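Local coordinates for protein ribosomal RNA methyltransferase, putative (Plasmodium falciparum, PDB 2PLW) that binds S-adenosylmethionine and probably transfers its methyl group to a uridine 2'-hydroxyl of ribosomal RNA, at residues 4-9 with 34-39; 109-114 with 149-154; 154-159 with 187-192. All coordinates share one frame; numbering follows the deposited sequence.

Interaction 1: 4-9 with 34-39. With SAM (S-adenosylmethionine), chain C; SO4 (sulfate ion), chain B.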
loop_
_atom_site.group_PDB
_atom_site.type_symbol
_atom_site.label_atom_id
_atom_site.label_comp_id
_atom_site.label_asym_id
_atom_site.label_seq_id
_atom_site.Cartn_x
_atom_site.Cartn_y
_atom_site.Cartn_z
ATOM N N SER A 4 14.920 7.944 1.729
ATOM C CA SER A 4 14.689 7.406 3.069
ATOM C C SER A 4 15.291 6.029 3.126
ATOM O O SER A 4 15.398 5.340 2.119
ATOM C CB SER A 4 13.174 7.294 3.380
ATOM O OG SER A 4 12.945 6.488 4.539
ATOM N N ARG A 5 15.668 5.610 4.332
ATOM C CA ARG A 5 16.169 4.257 4.527
ATOM C C ARG A 5 15.021 3.224 4.482
ATOM O O ARG A 5 15.265 2.021 4.427
ATOM C CB ARG A 5 16.989 4.173 5.816
ATOM C CG ARG A 5 18.290 4.979 5.705
ATOM C CD ARG A 5 19.234 4.761 6.881
ATOM N NE ARG A 5 20.370 5.678 6.769
ATOM C CZ ARG A 5 20.370 6.915 7.258
ATOM N NH1 ARG A 5 19.307 7.356 7.929
ATOM N NH2 ARG A 5 21.425 7.708 7.092
ATOM N N ALA A 6 13.778 3.711 4.493
ATOM C CA ALA A 6 12.597 2.831 4.266
ATOM C C ALA A 6 12.695 2.010 2.952
ATOM O O ALA A 6 12.141 0.897 2.864
ATOM C CB ALA A 6 11.298 3.644 4.290
ATOM N N ALA A 7 13.407 2.543 1.948
ATOM C CA ALA A 7 13.668 1.814 0.696
ATOM C C ALA A 7 14.100 0.378 0.947
ATOM O O ALA A 7 13.684 -0.519 0.240
ATOM C CB ALA A 7 14.741 2.537 -0.161
ATOM N N TYR A 8 14.927 0.155 1.967
ATOM C CA TYR A 8 15.452 -1.191 2.203
ATOM C C TYR A 8 14.400 -2.192 2.671
ATOM O O TYR A 8 14.569 -3.384 2.457
ATOM C CB TYR A 8 16.667 -1.141 3.138
ATOM C CG TYR A 8 17.800 -0.416 2.433
ATOM C CD1 TYR A 8 18.526 -1.049 1.434
ATOM C CD2 TYR A 8 18.103 0.916 2.739
ATOM C CE1 TYR A 8 19.554 -0.395 0.752
ATOM C CE2 TYR A 8 19.106 1.594 2.056
ATOM C CZ TYR A 8 19.832 0.928 1.065
ATOM O OH TYR A 8 20.854 1.564 0.388
ATOM N N LYS A 9 13.321 -1.700 3.286
ATOM C CA LYS A 9 12.173 -2.559 3.618
ATOM C C LYS A 9 11.468 -3.043 2.356
ATOM O O LYS A 9 11.028 -4.168 2.298
ATOM C CB LYS A 9 11.182 -1.809 4.518
ATOM C CG LYS A 9 11.783 -1.519 5.891
ATOM C CD LYS A 9 10.763 -1.018 6.911
ATOM C CE LYS A 9 10.394 0.418 6.653
ATOM N NZ LYS A 9 10.057 1.176 7.901
ATOM N N GLY A 34 9.472 9.417 -0.595
ATOM C CA GLY A 34 9.436 8.803 -1.925
ATOM C C GLY A 34 10.362 7.661 -2.228
ATOM O O GLY A 34 10.469 7.283 -3.385
ATOM N N SER A 35 10.990 7.058 -1.212
ATOM C CA SER A 35 11.973 6.011 -1.499
ATOM C C SER A 35 11.400 4.705 -2.028
ATOM O O SER A 35 12.073 4.014 -2.787
ATOM C CB SER A 35 12.937 5.774 -0.316
ATOM O OG SER A 35 12.330 4.990 0.694
ATOM N N TRP A 36 10.170 4.342 -1.649
ATOM C CA TRP A 36 9.543 3.149 -2.234
ATOM C C TRP A 36 9.303 3.397 -3.708
ATOM O O TRP A 36 9.465 2.502 -4.532
ATOM C CB TRP A 36 8.229 2.788 -1.498
ATOM C CG TRP A 36 8.480 1.994 -0.231
ATOM C CD1 TRP A 36 9.632 1.998 0.554
ATOM C CD2 TRP A 36 7.590 1.040 0.389
ATOM N NE1 TRP A 36 9.498 1.109 1.602
ATOM C CE2 TRP A 36 8.266 0.506 1.525
ATOM C CE3 TRP A 36 6.298 0.571 0.088
ATOM C CZ2 TRP A 36 7.684 -0.441 2.373
ATOM C CZ3 TRP A 36 5.731 -0.400 0.913
ATOM C CH2 TRP A 36 6.419 -0.890 2.049
ATOM N N CYS A 37 8.900 4.621 -4.032
ATOM C CA CYS A 37 8.710 5.003 -5.428
ATOM C C CYS A 37 10.048 4.856 -6.181
ATOM O O CYS A 37 10.076 4.358 -7.299
ATOM C CB CYS A 37 8.172 6.418 -5.546
ATOM S SG CYS A 37 6.365 6.488 -5.265
ATOM N N GLN A 38 11.132 5.286 -5.552
ATOM C CA GLN A 38 12.463 5.116 -6.152
ATOM C C GLN A 38 12.835 3.662 -6.349
ATOM O O GLN A 38 13.374 3.309 -7.392
ATOM C CB GLN A 38 13.531 5.772 -5.285
ATOM C CG GLN A 38 13.386 7.250 -5.215
ATOM C CD GLN A 38 14.403 7.825 -4.294
ATOM O OE1 GLN A 38 14.304 7.663 -3.081
ATOM N NE2 GLN A 38 15.388 8.521 -4.855
ATOM N N VAL A 39 12.551 2.810 -5.360
ATOM C CA VAL A 39 12.849 1.371 -5.474
ATOM C C VAL A 39 12.027 0.751 -6.606
ATOM O O VAL A 39 12.532 -0.038 -7.411
ATOM C CB VAL A 39 12.536 0.621 -4.144
ATOM C CG1 VAL A 39 12.514 -0.884 -4.356
ATOM C CG2 VAL A 39 13.544 1.010 -3.058
HETATM N N SAM C . 7.501 4.393 2.204
HETATM C CA SAM C . 7.913 5.833 2.318
HETATM C C SAM C . 9.260 6.090 1.643
HETATM O O SAM C . 9.983 5.130 1.372
HETATM O OXT SAM C . 9.648 7.223 1.330
HETATM C CB SAM C . 7.957 6.234 3.798
HETATM C CG SAM C . 6.523 6.293 4.324
HETATM S SD SAM C . 6.320 7.134 5.906
HETATM C CE SAM C . 7.100 5.902 6.961
HETATM C "C5'" SAM C . 4.562 6.877 6.262
HETATM C "C4'" SAM C . 3.696 7.863 5.477
HETATM O "O4'" SAM C . 2.332 7.456 5.608
HETATM C "C3'" SAM C . 3.763 9.336 5.950
HETATM O "O3'" SAM C . 4.377 10.156 4.979
HETATM C "C2'" SAM C . 2.294 9.728 6.169
HETATM O "O2'" SAM C . 1.915 11.031 5.740
HETATM C "C1'" SAM C . 1.566 8.644 5.395
HETATM N N9 SAM C . 0.174 8.405 5.781
HETATM C C8 SAM C . -0.340 8.105 7.026
HETATM N N7 SAM C . -1.673 7.924 6.908
HETATM C C5 SAM C . -2.004 8.100 5.602
HETATM C C6 SAM C . -3.210 8.030 4.902
HETATM N N6 SAM C . -4.348 7.746 5.520
HETATM N N1 SAM C . -3.234 8.252 3.549
HETATM C C2 SAM C . -2.076 8.545 2.851
HETATM N N3 SAM C . -0.876 8.602 3.535
HETATM C C4 SAM C . -0.852 8.399 4.884
HETATM S S SO4 B . 21.427 5.051 -0.264
HETATM O O1 SO4 B . 20.625 4.378 0.764
HETATM O O2 SO4 B . 22.691 4.324 -0.371
HETATM O O3 SO4 B . 20.751 5.057 -1.553
HETATM O O4 SO4 B . 21.620 6.436 0.111
#

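Interaction 2: 109-114 with 149-154. With SAM (S-adenosylmethionine), chain C.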
loop_
_atom_site.group_PDB
_atom_site.type_symbol
_atom_site.label_atom_id
_atom_site.label_comp_id
_atom_site.label_asym_id
_atom_site.label_seq_id
_atom_site.Cartn_x
_atom_site.Cartn_y
_atom_site.Cartn_z
ATOM N N ILE A 109 -0.713 -3.764 -8.230
ATOM C CA ILE A 109 0.038 -3.883 -7.003
ATOM C C ILE A 109 -0.256 -2.667 -6.161
ATOM O O ILE A 109 -0.048 -1.522 -6.609
ATOM C CB ILE A 109 1.569 -3.978 -7.263
ATOM C CG1 ILE A 109 1.882 -5.123 -8.226
ATOM C CG2 ILE A 109 2.308 -4.126 -5.950
ATOM C CD1 ILE A 109 3.312 -5.045 -8.847
ATOM N N ILE A 110 -0.800 -2.911 -4.979
ATOM C CA ILE A 110 -1.068 -1.814 -4.062
ATOM C C ILE A 110 -0.243 -2.054 -2.808
ATOM O O ILE A 110 -0.394 -3.071 -2.146
ATOM C CB ILE A 110 -2.568 -1.682 -3.751
ATOM C CG1 ILE A 110 -3.340 -1.283 -5.016
ATOM C CG2 ILE A 110 -2.799 -0.616 -2.657
ATOM C CD1 ILE A 110 -4.888 -1.298 -4.796
ATOM N N LEU A 111 0.628 -1.100 -2.523
ATOM C CA LEU A 111 1.534 -1.155 -1.378
ATOM C C LEU A 111 1.171 -0.036 -0.409
ATOM O O LEU A 111 0.840 1.076 -0.822
ATOM C CB LEU A 111 2.988 -0.951 -1.824
ATOM C CG LEU A 111 3.488 -1.816 -2.996
ATOM C CD1 LEU A 111 4.874 -1.395 -3.502
ATOM C CD2 LEU A 111 3.502 -3.301 -2.622
ATOM N N SER A 112 1.251 -0.328 0.878
ATOM C CA SER A 112 1.107 0.713 1.873
ATOM C C SER A 112 2.174 0.610 2.946
ATOM O O SER A 112 2.274 -0.398 3.653
ATOM C CB SER A 112 -0.283 0.687 2.512
ATOM O OG SER A 112 -0.300 1.554 3.616
ATOM N N ASP A 113 2.955 1.676 3.048
ATOM C CA ASP A 113 3.890 1.871 4.151
ATOM C C ASP A 113 3.352 2.956 5.093
ATOM O O ASP A 113 4.110 3.519 5.897
ATOM C CB ASP A 113 5.263 2.285 3.596
ATOM C CG ASP A 113 6.384 2.141 4.618
ATOM O OD1 ASP A 113 6.327 1.177 5.420
ATOM O OD2 ASP A 113 7.320 2.986 4.589
ATOM N N ALA A 114 2.046 3.247 5.027
ATOM C CA ALA A 114 1.451 4.295 5.875
ATOM C C ALA A 114 1.399 3.862 7.345
ATOM O O ALA A 114 1.328 2.677 7.650
ATOM C CB ALA A 114 0.029 4.648 5.398
ATOM N N THR A 149 -1.719 -7.912 -6.170
ATOM C CA THR A 149 -0.971 -8.029 -4.894
ATOM C C THR A 149 -1.217 -6.811 -4.011
ATOM O O THR A 149 -1.232 -5.681 -4.474
ATOM C CB THR A 149 0.564 -8.173 -5.164
ATOM O OG1 THR A 149 0.799 -9.379 -5.899
ATOM C CG2 THR A 149 1.397 -8.211 -3.876
ATOM N N TYR A 150 -1.384 -7.055 -2.723
ATOM C CA TYR A 150 -1.622 -5.972 -1.773
ATOM C C TYR A 150 -0.735 -6.219 -0.589
ATOM O O TYR A 150 -0.792 -7.312 -0.015
ATOM C CB TYR A 150 -3.076 -6.034 -1.343
ATOM C CG TYR A 150 -3.459 -5.141 -0.177
ATOM C CD1 TYR A 150 -3.107 -3.779 -0.171
ATOM C CD2 TYR A 150 -4.285 -5.625 0.841
ATOM C CE1 TYR A 150 -3.515 -2.915 0.885
ATOM C CE2 TYR A 150 -4.701 -4.776 1.899
ATOM C CZ TYR A 150 -4.319 -3.433 1.903
ATOM O OH TYR A 150 -4.711 -2.590 2.928
ATOM N N ILE A 151 0.081 -5.228 -0.238
ATOM C CA ILE A 151 0.950 -5.314 0.948
ATOM C C ILE A 151 0.703 -4.114 1.839
ATOM O O ILE A 151 0.739 -2.974 1.396
ATOM C CB ILE A 151 2.443 -5.426 0.557
ATOM C CG1 ILE A 151 2.609 -6.624 -0.371
ATOM C CG2 ILE A 151 3.263 -5.593 1.833
ATOM C CD1 ILE A 151 4.035 -6.852 -0.833
ATOM N N VAL A 152 0.388 -4.364 3.107
ATOM C CA VAL A 152 0.035 -3.249 3.985
ATOM C C VAL A 152 0.725 -3.399 5.334
ATOM O O VAL A 152 0.723 -4.483 5.932
ATOM C CB VAL A 152 -1.505 -3.114 4.137
ATOM C CG1 VAL A 152 -2.144 -4.408 4.664
ATOM C CG2 VAL A 152 -1.883 -1.896 5.000
ATOM N N LYS A 153 1.315 -2.302 5.792
ATOM C CA LYS A 153 1.953 -2.289 7.114
ATOM C C LYS A 153 0.941 -2.060 8.242
ATOM O O LYS A 153 -0.044 -1.347 8.074
ATOM C CB LYS A 153 3.055 -1.222 7.153
ATOM C CG LYS A 153 3.947 -1.287 8.393
ATOM C CD LYS A 153 5.082 -0.264 8.313
ATOM C CE LYS A 153 4.671 1.181 8.301
ATOM N NZ LYS A 153 5.867 2.062 8.095
ATOM N N MET A 154 1.201 -2.661 9.402
ATOM C CA MET A 154 0.436 -2.290 10.597
ATOM C C MET A 154 1.261 -2.584 11.836
ATOM O O MET A 154 2.243 -3.358 11.760
ATOM C CB MET A 154 -0.888 -3.045 10.672
ATOM C CG MET A 154 -0.752 -4.534 11.012
ATOM S SD MET A 154 -2.351 -5.332 11.320
ATOM C CE MET A 154 -3.046 -4.269 12.597
HETATM N N SAM C . 7.501 4.393 2.204
HETATM C CA SAM C . 7.913 5.833 2.318
HETATM C C SAM C . 9.260 6.090 1.643
HETATM O O SAM C . 9.983 5.130 1.372
HETATM O OXT SAM C . 9.648 7.223 1.330
HETATM C CB SAM C . 7.957 6.234 3.798
HETATM C CG SAM C . 6.523 6.293 4.324
HETATM S SD SAM C . 6.320 7.134 5.906
HETATM C CE SAM C . 7.100 5.902 6.961
HETATM C "C5'" SAM C . 4.562 6.877 6.262
HETATM C "C4'" SAM C . 3.696 7.863 5.477
HETATM O "O4'" SAM C . 2.332 7.456 5.608
HETATM C "C3'" SAM C . 3.763 9.336 5.950
HETATM O "O3'" SAM C . 4.377 10.156 4.979
HETATM C "C2'" SAM C . 2.294 9.728 6.169
HETATM O "O2'" SAM C . 1.915 11.031 5.740
HETATM C "C1'" SAM C . 1.566 8.644 5.395
HETATM N N9 SAM C . 0.174 8.405 5.781
HETATM C C8 SAM C . -0.340 8.105 7.026
HETATM N N7 SAM C . -1.673 7.924 6.908
HETATM C C5 SAM C . -2.004 8.100 5.602
HETATM C C6 SAM C . -3.210 8.030 4.902
HETATM N N6 SAM C . -4.348 7.746 5.520
HETATM N N1 SAM C . -3.234 8.252 3.549
HETATM C C2 SAM C . -2.076 8.545 2.851
HETATM N N3 SAM C . -0.876 8.602 3.535
HETATM C C4 SAM C . -0.852 8.399 4.884
HETATM O O HOH W 1 0.024 0.818 6.199
#

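Interaction 3: 154-159 with 187-192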
loop_
_atom_site.group_PDB
_atom_site.type_symbol
_atom_site.label_atom_id
_atom_site.label_comp_id
_atom_site.label_asym_id
_atom_site.label_seq_id
_atom_site.Cartn_x
_atom_site.Cartn_y
_atom_site.Cartn_z
ATOM N N MET A 154 1.201 -2.661 9.402
ATOM C CA MET A 154 0.436 -2.290 10.597
ATOM C C MET A 154 1.261 -2.584 11.836
ATOM O O MET A 154 2.243 -3.358 11.760
ATOM C CB MET A 154 -0.888 -3.045 10.672
ATOM C CG MET A 154 -0.752 -4.534 11.012
ATOM S SD MET A 154 -2.351 -5.332 11.320
ATOM C CE MET A 154 -3.046 -4.269 12.597
ATOM N N TYR A 155 0.867 -1.971 12.957
ATOM C CA TYR A 155 1.430 -2.367 14.264
ATOM C C TYR A 155 0.868 -3.712 14.652
ATOM O O TYR A 155 -0.350 -3.872 14.751
ATOM C CB TYR A 155 1.143 -1.336 15.369
ATOM C CG TYR A 155 1.950 -0.075 15.208
ATOM C CD1 TYR A 155 3.346 -0.106 15.247
ATOM C CD2 TYR A 155 1.320 1.150 14.984
ATOM C CE1 TYR A 155 4.092 1.060 15.072
ATOM C CE2 TYR A 155 2.057 2.315 14.807
ATOM C CZ TYR A 155 3.440 2.258 14.856
ATOM O OH TYR A 155 4.176 3.407 14.687
ATOM N N LEU A 156 1.754 -4.684 14.871
ATOM C CA LEU A 156 1.344 -6.014 15.283
ATOM C C LEU A 156 0.654 -5.955 16.636
ATOM O O LEU A 156 1.077 -5.218 17.544
ATOM C CB LEU A 156 2.543 -6.961 15.366
ATOM C CG LEU A 156 2.314 -8.399 15.872
ATOM C CD1 LEU A 156 1.598 -9.276 14.868
ATOM C CD2 LEU A 156 3.637 -9.071 16.228
ATOM N N GLY A 157 -0.399 -6.743 16.768
ATOM C CA GLY A 157 -1.106 -6.806 18.042
ATOM C C GLY A 157 -2.321 -7.681 18.012
ATOM O O GLY A 157 -2.471 -8.542 17.151
ATOM N N SER A 158 -3.192 -7.453 18.981
ATOM C CA SER A 158 -4.286 -8.374 19.246
ATOM C C SER A 158 -5.206 -8.645 18.053
ATOM O O SER A 158 -5.767 -9.734 17.943
ATOM C CB SER A 158 -5.070 -7.911 20.482
ATOM O OG SER A 158 -6.232 -7.171 20.187
ATOM N N GLN A 159 -5.343 -7.655 17.163
ATOM C CA GLN A 159 -6.269 -7.748 16.035
ATOM C C GLN A 159 -5.619 -8.157 14.719
ATOM O O GLN A 159 -6.294 -8.330 13.713
ATOM C CB GLN A 159 -6.957 -6.396 15.796
ATOM C CG GLN A 159 -7.710 -5.898 17.035
ATOM C CD GLN A 159 -8.843 -6.833 17.390
ATOM O OE1 GLN A 159 -9.805 -6.948 16.648
ATOM N NE2 GLN A 159 -8.721 -7.520 18.517
ATOM N N ARG A 187 5.863 -3.084 17.679
ATOM C CA ARG A 187 6.442 -3.810 16.527
ATOM C C ARG A 187 5.537 -3.715 15.289
ATOM O O ARG A 187 4.313 -3.685 15.412
ATOM C CB ARG A 187 6.629 -5.287 16.875
ATOM C CG ARG A 187 7.839 -5.625 17.738
ATOM C CD ARG A 187 7.439 -6.638 18.777
ATOM N NE ARG A 187 7.517 -8.025 18.324
ATOM C CZ ARG A 187 6.710 -8.999 18.748
ATOM N NH1 ARG A 187 6.869 -10.237 18.297
ATOM N NH2 ARG A 187 5.731 -8.739 19.616
ATOM N N GLU A 188 6.145 -3.688 14.103
ATOM C CA GLU A 188 5.409 -3.584 12.838
ATOM C C GLU A 188 5.593 -4.805 11.956
ATOM O O GLU A 188 6.650 -5.435 11.954
ATOM C CB GLU A 188 5.848 -2.354 12.064
ATOM C CG GLU A 188 5.211 -1.066 12.552
ATOM C CD GLU A 188 5.821 0.150 11.900
ATOM O OE1 GLU A 188 6.964 0.047 11.400
ATOM O OE2 GLU A 188 5.148 1.214 11.888
ATOM N N ILE A 189 4.545 -5.145 11.208
ATOM C CA ILE A 189 4.595 -6.269 10.283
ATOM C C ILE A 189 3.970 -5.779 8.999
ATOM O O ILE A 189 3.350 -4.711 8.992
ATOM C CB ILE A 189 3.810 -7.521 10.785
ATOM C CG1 ILE A 189 2.351 -7.176 11.163
ATOM C CG2 ILE A 189 4.519 -8.207 11.978
ATOM C CD1 ILE A 189 1.344 -7.536 10.079
ATOM N N TYR A 190 4.161 -6.544 7.932
ATOM C CA TYR A 190 3.395 -6.342 6.708
ATOM C C TYR A 190 2.501 -7.546 6.483
ATOM O O TYR A 190 2.925 -8.678 6.699
ATOM C CB TYR A 190 4.316 -6.130 5.503
ATOM C CG TYR A 190 5.125 -4.859 5.561
ATOM C CD1 TYR A 190 4.612 -3.651 5.056
ATOM C CD2 TYR A 190 6.410 -4.855 6.116
ATOM C CE1 TYR A 190 5.352 -2.483 5.085
ATOM C CE2 TYR A 190 7.166 -3.677 6.158
ATOM C CZ TYR A 190 6.627 -2.499 5.652
ATOM O OH TYR A 190 7.399 -1.354 5.714
ATOM N N LEU A 191 1.259 -7.296 6.048
ATOM C CA LEU A 191 0.388 -8.356 5.563
ATOM C C LEU A 191 0.571 -8.385 4.042
ATOM O O LEU A 191 0.331 -7.390 3.377
ATOM C CB LEU A 191 -1.066 -8.102 5.939
ATOM C CG LEU A 191 -1.341 -8.030 7.453
ATOM C CD1 LEU A 191 -2.659 -7.261 7.755
ATOM C CD2 LEU A 191 -1.364 -9.420 8.070
ATOM N N VAL A 192 1.085 -9.499 3.545
ATOM C CA VAL A 192 1.368 -9.695 2.121
ATOM C C VAL A 192 0.278 -10.548 1.504
ATOM O O VAL A 192 0.113 -11.727 1.856
ATOM C CB VAL A 192 2.761 -10.370 1.928
ATOM C CG1 VAL A 192 3.047 -10.543 0.441
ATOM C CG2 VAL A 192 3.814 -9.525 2.560
HETATM O O HOH W 2 5.623 3.626 12.109
#

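Interaction 1: 4-9 with 34-39
S35 holds OG between its backbone N and carbonyl carbon (chi1 79°), close to the turn from S4 to A7, while W36 carries CG anti to its carbonyl carbon (chi1 -82°); the N-H edge of its indole lies at A6. NE1 of W36 donates to A6 O at 2.9 Å. The oxygen lies close to the indole plane, yet the N-H comes from well above the carbonyl plane of A6. K9 N, three residues on, donates to the same oxygen from the opposite face of that plane, so two donors grip it; the tryptophan bond ties the indole edge to the chain leading into helix 7-17.

S35 OG sits 3.0 Å from A7 N, with the CB atoms of S4 and A7 packed around it. The turn is tied down by S4, whose OG accepts from A6 N. One helical turn beyond S35, CG2 of V39 presses on CB of A7 at 3.5 Å, a tight fit for two methyl groups.

Segment 34-39 is the loop and helix start that follow the first strand, 24-29, of the Rossmann-like methyltransferase fold, where the cofactor's amino-acid end is held. G34 is the N-cap; at its backbone angles (phi 132°) a CB would run into the carbonyl O of the residue before. Its N and that of S35 both donate to SAM OXT, each at 2.9 Å; W36 N adds a weak bond to SAM O. The start of the helix would be expected to suit a carboxylate. S35 OG also bonds SAM O, but the modelled 2.4 Å is doubtfully short. A6 CB closes on that oxygen at 3.5 Å, and the SAM amino nitrogen N lies over one face of the W36 indole, offset toward its rim.

Interaction 2: 109-114 with 149-154
OD1 of D113 is gripped by two groups: K153 NZ, in a 2.9 Å salt bridge, and the hydroxyl of Y190 on the next strand, 188-196. The lysine comes in from above the carboxylate plane. Its chain runs extended to CD and then bends at chi3 (64°), and NZ also donates to the main-chain O of D113 at 3.2 Å. The other carboxylate oxygen, OD2, accepts from the SAM amino nitrogen N at 2.8 Å, so one aspartate links the cofactor to K153, the predicted proton acceptor.

Behind this site the two strands run parallel, 5° apart, as central neighbours in the Rossmann-like sheet; helix 122-143 lies in the beta-alpha-beta crossover between them. Four backbone bonds join them, from I110 N to T149 O at the start to K153 N to S112 O at the end. On one face L111 CD2 lies beside I151 CB at 4.0 Å. On the other, I110 CG2 meets CD1 of the Y150 ring at 4.0 Å, and the ring's hydroxyl goes on to T137. Where the strands part, a water takes a bond from S112 OG and donates to both A114 O and K153 O.

Interaction 3: 154-159 with 187-192
The ends of strands 148-155 and 188-196 pair antiparallel, M154 with I189 as a hydrogen-bonded pair and Y155 with E188 as a non-hydrogen-bonded one. M154 N to I189 O and I189 N to M154 O are both 3.0 Å. L156 N closes on R187 O at 2.8 Å, so the pairing is carried one residue past the end of strand 148-155, before the chain leaves the sheet.

On the buried face M154 holds CG between its backbone N and carbonyl carbon (chi1 72°), and that CG lies beside I189 CD1 at 3.8 Å, the two side chains pointing the same way. Further along, the M154 and L191 side chains cross at a slant, SD meeting CD1. Helices 122-143 and 160-168 cover the methionine, through T133 and L163 among others. CG2 of I189 also packs on CB of L156.

Y155 and E188 diverge at their CB atoms, but their ends come together and run side by side. CG of E188 packs against CD1 of the tyrosine ring at 3.4 Å, and the carboxylate is turned 26° from the ring plane. OE2 stands oblique to the ring, and a water bridges it to Y155 OH. The outermost contact is apolar against charged: L156 CD2 lies over one face of the R187 guanidinium, 3.8 Å above its plane and offset toward the rim.

E188 OE2 also has a weak, long ion pair with K153. Strand 188-196 is the antiparallel last strand of the class I methyltransferase sheet, inserted between 148-155 and 171-176, which puts its first residue, E188, near the side chain of K153, the predicted proton acceptor. With K9, D113 and K153 close by, the placing of E188 is consistent with the Lys-Asp-Lys-Glu tetrad of FtsJ-type 2'-O-methyltransferases.

How the interactions relate
Interaction 2 is the core of the three, wholly buried near the middle of the chain; interaction 1 is buried too but lies further out, and interaction 3 reaches the surface at its R187 end. Interactions 2 and 3 share M154 and use the two edges of strand 148-155, parallel on one and antiparallel on the other, so their backbone bonds belong to one sheet. Interaction 1 joins two helix starts instead, by a side-chain-to-backbone bond and small apolar contacts. All three converge at the site: W36 packs on D113 and Y190, and K9 NZ comes within 4.3 Å of K153 NZ. SAM is touched by interactions 1 and 2.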